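Local coordinates for sensor protein DivL (Caulobacter crescentus, PDB 4Q20) that is a membrane-bound sensor kinase of the two-component type, required for cell division and growth, that phosphorylates the cell-cycle regulator CtrA, at residues R38-R41 / D42-N46; V96-M99 / A100-D103; N122-E125 / R126-D130. All blocks are in the same frame, centred on the assembly; numbering follows the deposited sequence.

Interaction 1: residues R38-R41 / D42-N46; sequences RLKR and DFVGN
Arg-38 and Asp-42 swing their side chains together from adjacent turns: CG of Arg-38 stands trans to the backbone N (chi1 -170°), whereas CG of Asp-42 turns back beside its own N (chi1 -76°). The result is an i to i+4 salt bridge on the long helix 26-66, the first helix of the HisKA dimerisation and phosphoacceptor domain. OD2 of Asp-42 lies 3.2 Å from NH2 of Arg-38, over one face of the guanidinium, with the two planes steeply inclined. No N-H points at the oxygen, and the attraction is purely one of charge. Beneath it the backbone N of Asp-42 bonds O of Arg-38 at 3.1 Å, and N of Gly-45 bonds O of Arg-41 at 3.0 Å. Lys-40 and Val-44 run side by side in the same direction, on the flank facing the second subunit. There Phe-43 makes a cation-pi contact with Lys-40 of the second subunit and packs on its Val-44, placing this part of the helix in the dimer interface. At this flank NZ of Lys-40 comes within 3.7 Å of CG2 of Val-44, while the 3.0 Å bond from N of Val-44 to O of Lys-40 is almost straight at 178°.

Interaction 2: residues V96-M99 / A100-D103; sequences VLDM and AQID
Met-99 and Ile-102 make the apolar part of this contact near the C-terminal end of helix 73-103, the second helix of the HisKA hairpin. The Met-99 chain bends at chi2 (63°) and again at chi3, which carries its terminal methyl along the helix, and CE meets CG2 of Ile-102 at 3.8 Å with the two side chains crossing at a slant. The same methyl lies 3.9 Å from OD1 of Asp-103, and thus touches both the branched side chain and a carboxylate oxygen one turn on. The other branch of Ile-102 goes back over the preceding turn, where CD1 rests 3.5 Å from O of Asp-98.

Backbone hydrogen bonds are regular alpha-helical throughout: N of Ala-100, Gln-101, Ile-102 and Asp-103 bond the carbonyls of Val-96, Leu-97, Asp-98 and Met-99, the last at 2.9 Å from N of Asp-103 to O of Met-99.

The polar ends lie near one another without bonding across the contact. Asp-98 and Gln-101 point the same way, OD1 of Asp-98 standing 3.8 Å from OE1 of Gln-101 with their planes 73° apart. Their bonds go outward instead: OD2 of Asp-98 takes NE2 of Gln-158, NE2 of Gln-101 reaches O of Glu-106, and OD1 of Asp-103 forms a salt bridge with Arg-210.

Gln-158 and Arg-210 tie the end of the HisKA hairpin to the ATPase-like domain, while Glu-106 belongs to the chain just after the helix. Met-99 packs on Leu-225 and Ala-228 of helix 222-232, Ile-102 joins it on Leu-225, Asp-98 reaches Gln-158 on helix 153-170, and Leu-97 packs on Ser-48 of the second subunit.

Interaction 3: residues N122-E125 / R126-D130; sequences NAQE and RALKD
Arg-126 lays its side chain back along the preceding turn of helix 116-133, over the backbone of Asn-122 and Ala-123. Its strongest polar partner is Asp-161 on helix 153-170, bound by NH2 in a salt bridge. Within the turn, N of Arg-126 bonds O of Asn-122 at 3.1 Å, and N of Ala-127 bonds O of Ala-123 at 3.3 Å. The third bond, from N of Leu-128 to O of Gln-124, is weak: the atoms are 2.9 Å apart but the angle at the hydrogen is only 121°. The helix kinks just beyond it, where N of Lys-129 and N of Asp-130 have no bond to the preceding turn.

The guanidinium lies flat against the helix. A first torsion that sets CG beside the backbone N (chi1 -74°), followed by a bend at chi3 (-50°), folds it so that one face meets O of Asn-122 and CA of Ala-123. NH1 of Arg-126 is 3.5 Å from CB of Asn-122, and NH2 of Arg-126 is 3.4 Å from CA of Ala-123.

The apolar packing is slight. CD1 of Leu-128 comes only to 4.4 Å from CG of Gln-124, and the two alanines turn to the interior of the ATPase-like domain: Ala-123 on Leu-160 and Ala-127 on Val-164 of helix 153-170, with Ala-127 also on Leu-138 of strand 137-141. Gln-124 joins the same strand through NE2 to O of Leu-138.

Carbonyl and alkyl atoms thus support one face of the cation, while Asp-161 takes its NH2. Since the carbonyl oxygen of Asn-122 sits above the guanidinium plane, its negative end probably adds a modest electrostatic attraction, not a directed hydrogen bond.

How the interactions relate
Each contact lies within a different helix, between residues about a turn apart. Interactions 1 and 2 occupy the two consecutive helices of the HisKA hairpin, their centres 16 Å apart and their nearest atoms about 5 Å. Interaction 3 lies in the ATPase-like domain, on the far side of the chain's centre from interaction 1, centres about 33 Å apart. Interaction 1 is a surface contact in this chain, joined by an internal salt bridge and met by the second subunit. Interactions 2 and 3 are partly buried and contain no internal salt bridge. Asp-98, Asp-103 and Arg-126 bind other parts of the chain, while methionine-isoleucine packing marks the former and an arginine laid over backbone the latter.

Interaction 1: residues R38-R41 / D42-N46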
loop_
_atom_site.group_PDB
_atom_site.type_symbol
_atom_site.label_atom_id
_atom_site.label_comp_id
_atom_site.label_asym_id
_atom_site.label_seq_id
_atom_site.Cartn_x
_atom_site.Cartn_y
_atom_site.Cartn_z
ATOM N N ARG A 38 -7.698 -1.622 -20.566
ATOM C CA ARG A 38 -8.877 -1.780 -19.703
ATOM C C ARG A 38 -8.591 -2.746 -18.542
ATOM O O ARG A 38 -8.960 -2.441 -17.414
ATOM C CB ARG A 38 -10.085 -2.268 -20.536
ATOM C CG ARG A 38 -11.419 -2.242 -19.803
ATOM C CD ARG A 38 -12.299 -3.407 -20.232
ATOM N NE ARG A 38 -13.238 -3.810 -19.181
ATOM C CZ ARG A 38 -12.983 -4.722 -18.242
ATOM N NH1 ARG A 38 -11.805 -5.336 -18.206
ATOM N NH2 ARG A 38 -13.901 -5.019 -17.332
ATOM N N LEU A 39 -7.918 -3.888 -18.827
ATOM C CA LEU A 39 -7.511 -4.952 -17.896
ATOM C C LEU A 39 -6.435 -4.496 -16.887
ATOM O O LEU A 39 -6.353 -5.054 -15.776
ATOM C CB LEU A 39 -6.969 -6.132 -18.701
ATOM C CG LEU A 39 -7.833 -7.364 -18.720
ATOM C CD1 LEU A 39 -9.046 -7.200 -19.665
ATOM C CD2 LEU A 39 -7.019 -8.547 -19.147
ATOM N N LYS A 40 -5.578 -3.529 -17.311
ATOM C CA LYS A 40 -4.507 -2.939 -16.499
ATOM C C LYS A 40 -5.105 -1.834 -15.606
ATOM O O LYS A 40 -4.869 -1.831 -14.398
ATOM C CB LYS A 40 -3.380 -2.378 -17.406
ATOM C CG LYS A 40 -2.173 -1.811 -16.639
ATOM C CD LYS A 40 -1.778 -0.385 -17.095
ATOM C CE LYS A 40 -2.538 0.740 -16.406
ATOM N NZ LYS A 40 -1.720 1.443 -15.371
ATOM N N ARG A 41 -5.893 -0.904 -16.217
ATOM C CA ARG A 41 -6.561 0.200 -15.527
ATOM C C ARG A 41 -7.456 -0.308 -14.394
ATOM O O ARG A 41 -7.484 0.300 -13.318
ATOM C CB ARG A 41 -7.390 1.049 -16.494
ATOM C CG ARG A 41 -6.650 2.257 -17.056
ATOM C CD ARG A 41 -7.574 3.247 -17.772
ATOM N NE ARG A 41 -8.092 2.733 -19.049
ATOM C CZ ARG A 41 -9.302 2.201 -19.232
ATOM N NH1 ARG A 41 -10.156 2.104 -18.219
ATOM N NH2 ARG A 41 -9.662 1.757 -20.428
ATOM N N ASP A 42 -8.179 -1.419 -14.636
ATOM C CA ASP A 42 -9.062 -2.003 -13.639
ATOM C C ASP A 42 -8.259 -2.615 -12.500
ATOM O O ASP A 42 -8.650 -2.445 -11.350
ATOM C CB ASP A 42 -10.014 -3.034 -14.265
ATOM C CG ASP A 42 -11.186 -2.436 -15.056
ATOM O OD1 ASP A 42 -11.167 -1.197 -15.326
ATOM O OD2 ASP A 42 -12.114 -3.209 -15.427
ATOM N N PHE A 43 -7.117 -3.278 -12.803
ATOM C CA PHE A 43 -6.274 -3.907 -11.796
ATOM C C PHE A 43 -5.681 -2.841 -10.850
ATOM O O PHE A 43 -5.804 -2.971 -9.626
ATOM C CB PHE A 43 -5.164 -4.748 -12.450
ATOM C CG PHE A 43 -4.204 -5.325 -11.433
ATOM C CD1 PHE A 43 -4.544 -6.462 -10.696
ATOM C CD2 PHE A 43 -2.974 -4.713 -11.181
ATOM C CE1 PHE A 43 -3.669 -6.985 -9.737
ATOM C CE2 PHE A 43 -2.101 -5.234 -10.208
ATOM C CZ PHE A 43 -2.446 -6.378 -9.508
ATOM N N VAL A 44 -5.043 -1.797 -11.432
ATOM C CA VAL A 44 -4.437 -0.677 -10.708
ATOM C C VAL A 44 -5.519 0.042 -9.879
ATOM O O VAL A 44 -5.269 0.313 -8.724
ATOM C CB VAL A 44 -3.652 0.301 -11.641
ATOM C CG1 VAL A 44 -3.255 1.583 -10.908
ATOM C CG2 VAL A 44 -2.411 -0.379 -12.223
ATOM N N GLY A 45 -6.697 0.279 -10.452
ATOM C CA GLY A 45 -7.835 0.900 -9.785
ATOM C C GLY A 45 -8.353 0.102 -8.599
ATOM O O GLY A 45 -8.700 0.685 -7.568
ATOM N N ASN A 46 -8.363 -1.236 -8.713
ATOM C CA ASN A 46 -8.798 -2.140 -7.644
ATOM C C ASN A 46 -7.775 -2.195 -6.520
ATOM O O ASN A 46 -8.147 -2.055 -5.354
ATOM C CB ASN A 46 -9.066 -3.542 -8.192
ATOM C CG ASN A 46 -10.327 -3.658 -9.003
ATOM O OD1 ASN A 46 -11.294 -2.928 -8.787
ATOM N ND2 ASN A 46 -10.355 -4.575 -9.962
#

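Interaction 2: residues V96-M99 / A100-D103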
loop_
_atom_site.group_PDB
_atom_site.type_symbol
_atom_site.label_atom_id
_atom_site.label_comp_id
_atom_site.label_asym_id
_atom_site.label_seq_id
_atom_site.Cartn_x
_atom_site.Cartn_y
_atom_site.Cartn_z
ATOM N N VAL A 96 -1.768 -9.378 -2.947
ATOM C CA VAL A 96 -1.391 -9.019 -4.311
ATOM C C VAL A 96 -0.110 -9.758 -4.707
ATOM O O VAL A 96 -0.045 -10.285 -5.810
ATOM C CB VAL A 96 -1.307 -7.499 -4.642
ATOM C CG1 VAL A 96 -2.662 -6.827 -4.638
ATOM C CG2 VAL A 96 -0.311 -6.732 -3.795
ATOM N N LEU A 97 0.866 -9.831 -3.801
ATOM C CA LEU A 97 2.130 -10.531 -4.026
ATOM C C LEU A 97 1.946 -12.060 -4.129
ATOM O O LEU A 97 2.543 -12.691 -4.998
ATOM C CB LEU A 97 3.143 -10.235 -2.904
ATOM C CG LEU A 97 3.718 -8.840 -2.772
ATOM C CD1 LEU A 97 4.649 -8.779 -1.540
ATOM C CD2 LEU A 97 4.475 -8.449 -4.029
ATOM N N ASP A 98 1.144 -12.655 -3.240
ATOM C CA ASP A 98 0.904 -14.099 -3.232
ATOM C C ASP A 98 0.080 -14.542 -4.452
ATOM O O ASP A 98 0.388 -15.575 -5.049
ATOM C CB ASP A 98 0.250 -14.524 -1.913
ATOM C CG ASP A 98 1.195 -14.444 -0.710
ATOM O OD1 ASP A 98 2.436 -14.414 -0.914
ATOM O OD2 ASP A 98 0.703 -14.445 0.426
ATOM N N MET A 99 -0.916 -13.741 -4.854
ATOM C CA MET A 99 -1.718 -13.992 -6.040
ATOM C C MET A 99 -0.865 -13.955 -7.331
ATOM O O MET A 99 -1.076 -14.795 -8.212
ATOM C CB MET A 99 -2.865 -12.982 -6.137
ATOM C CG MET A 99 -4.107 -13.550 -6.796
ATOM S SD MET A 99 -4.900 -14.955 -5.911
ATOM C CE MET A 99 -4.736 -16.186 -7.132
ATOM N N ALA A 100 0.114 -13.025 -7.431
ATOM C CA ALA A 100 1.011 -12.906 -8.596
ATOM C C ALA A 100 1.934 -14.135 -8.686
ATOM O O ALA A 100 2.133 -14.671 -9.780
ATOM C CB ALA A 100 1.830 -11.627 -8.509
ATOM N N GLN A 101 2.433 -14.607 -7.525
ATOM C CA GLN A 101 3.280 -15.797 -7.367
ATOM C C GLN A 101 2.527 -17.073 -7.842
ATOM O O GLN A 101 3.099 -17.903 -8.558
ATOM C CB GLN A 101 3.679 -15.913 -5.889
ATOM C CG GLN A 101 5.035 -16.554 -5.615
ATOM C CD GLN A 101 5.163 -16.989 -4.169
ATOM O OE1 GLN A 101 4.880 -16.227 -3.238
ATOM N NE2 GLN A 101 5.589 -18.228 -3.946
ATOM N N ILE A 102 1.237 -17.193 -7.465
ATOM C CA ILE A 102 0.338 -18.284 -7.834
ATOM C C ILE A 102 0.047 -18.231 -9.360
ATOM O O ILE A 102 0.084 -19.278 -10.025
ATOM C CB ILE A 102 -0.965 -18.233 -6.961
ATOM C CG1 ILE A 102 -0.725 -18.863 -5.570
ATOM C CG2 ILE A 102 -2.143 -18.938 -7.642
ATOM C CD1 ILE A 102 -1.678 -18.380 -4.426
ATOM N N ASP A 103 -0.221 -17.018 -9.906
ATOM C CA ASP A 103 -0.519 -16.789 -11.330
ATOM C C ASP A 103 0.694 -17.129 -12.235
ATOM O O ASP A 103 0.516 -17.631 -13.349
ATOM C CB ASP A 103 -0.984 -15.336 -11.560
ATOM C CG ASP A 103 -2.386 -14.997 -11.041
ATOM O OD1 ASP A 103 -3.158 -15.937 -10.731
ATOM O OD2 ASP A 103 -2.710 -13.795 -10.949
#

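Interaction 3: residues N122-E125 / R126-D130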
loop_
_atom_site.group_PDB
_atom_site.type_symbol
_atom_site.label_atom_id
_atom_site.label_comp_id
_atom_site.label_asym_id
_atom_site.label_seq_id
_atom_site.Cartn_x
_atom_site.Cartn_y
_atom_site.Cartn_z
ATOM N N ASN A 122 -4.598 -21.126 16.753
ATOM C CA ASN A 122 -3.647 -20.086 16.356
ATOM C C ASN A 122 -4.371 -19.004 15.556
ATOM O O ASN A 122 -4.084 -17.824 15.751
ATOM C CB ASN A 122 -2.476 -20.682 15.584
ATOM C CG ASN A 122 -1.642 -21.633 16.413
ATOM O OD1 ASN A 122 -1.817 -21.758 17.624
ATOM N ND2 ASN A 122 -0.773 -22.395 15.774
ATOM N N ALA A 123 -5.362 -19.393 14.726
ATOM C CA ALA A 123 -6.129 -18.421 13.951
ATOM C C ALA A 123 -7.050 -17.600 14.871
ATOM O O ALA A 123 -7.259 -16.408 14.629
ATOM C CB ALA A 123 -6.924 -19.118 12.861
ATOM N N GLN A 124 -7.542 -18.223 15.951
ATOM C CA GLN A 124 -8.406 -17.597 16.962
ATOM C C GLN A 124 -7.627 -16.552 17.796
ATOM O O GLN A 124 -8.147 -15.456 18.043
ATOM C CB GLN A 124 -9.006 -18.675 17.867
ATOM C CG GLN A 124 -9.977 -18.144 18.919
ATOM C CD GLN A 124 -10.201 -19.129 20.036
ATOM O OE1 GLN A 124 -9.261 -19.720 20.586
ATOM N NE2 GLN A 124 -11.458 -19.340 20.374
ATOM N N GLU A 125 -6.386 -16.878 18.216
ATOM C CA GLU A 125 -5.599 -15.952 19.017
ATOM C C GLU A 125 -5.043 -14.783 18.174
ATOM O O GLU A 125 -4.892 -13.679 18.724
ATOM C CB GLU A 125 -4.486 -16.664 19.809
ATOM C CG GLU A 125 -3.414 -17.386 19.007
ATOM C CD GLU A 125 -2.464 -18.233 19.833
ATOM O OE1 GLU A 125 -1.797 -17.675 20.735
ATOM O OE2 GLU A 125 -2.378 -19.454 19.570
ATOM N N ARG A 126 -4.748 -15.007 16.863
ATOM C CA ARG A 126 -4.256 -13.937 15.983
ATOM C C ARG A 126 -5.368 -12.916 15.696
ATOM O O ARG A 126 -5.087 -11.729 15.530
ATOM C CB ARG A 126 -3.702 -14.485 14.649
ATOM C CG ARG A 126 -2.344 -15.189 14.743
ATOM C CD ARG A 126 -1.774 -15.576 13.375
ATOM N NE ARG A 126 -2.724 -16.301 12.526
ATOM C CZ ARG A 126 -2.785 -17.628 12.375
ATOM N NH1 ARG A 126 -1.918 -18.419 13.003
ATOM N NH2 ARG A 126 -3.699 -18.173 11.576
ATOM N N ALA A 127 -6.634 -13.377 15.651
ATOM C CA ALA A 127 -7.779 -12.511 15.349
ATOM C C ALA A 127 -8.522 -11.996 16.598
ATOM O O ALA A 127 -9.332 -11.079 16.467
ATOM C CB ALA A 127 -8.745 -13.244 14.445
ATOM N N LEU A 128 -8.247 -12.574 17.786
ATOM C CA LEU A 128 -8.870 -12.236 19.064
ATOM C C LEU A 128 -8.979 -10.709 19.325
ATOM O O LEU A 128 -10.050 -10.260 19.738
ATOM C CB LEU A 128 -8.089 -12.899 20.208
ATOM C CG LEU A 128 -8.863 -13.189 21.491
ATOM C CD1 LEU A 128 -9.752 -14.421 21.333
ATOM C CD2 LEU A 128 -7.918 -13.430 22.637
ATOM N N LYS A 129 -7.905 -9.930 19.074
ATOM C CA LYS A 129 -7.902 -8.480 19.287
ATOM C C LYS A 129 -8.894 -7.750 18.356
ATOM O O LYS A 129 -9.658 -6.910 18.838
ATOM C CB LYS A 129 -6.490 -7.887 19.123
ATOM C CG LYS A 129 -5.651 -7.919 20.392
ATOM C CD LYS A 129 -4.367 -7.119 20.218
ATOM C CE LYS A 129 -3.416 -7.247 21.384
ATOM N NZ LYS A 129 -2.218 -6.365 21.233
ATOM N N ASP A 130 -8.896 -8.077 17.042
ATOM C CA ASP A 130 -9.798 -7.473 16.045
ATOM C C ASP A 130 -11.285 -7.882 16.284
ATOM O O ASP A 130 -12.203 -7.172 15.863
ATOM C CB ASP A 130 -9.350 -7.839 14.612
ATOM C CG ASP A 130 -7.970 -7.300 14.194
ATOM O OD1 ASP A 130 -7.618 -6.161 14.600
ATOM O OD2 ASP A 130 -7.268 -7.991 13.417
#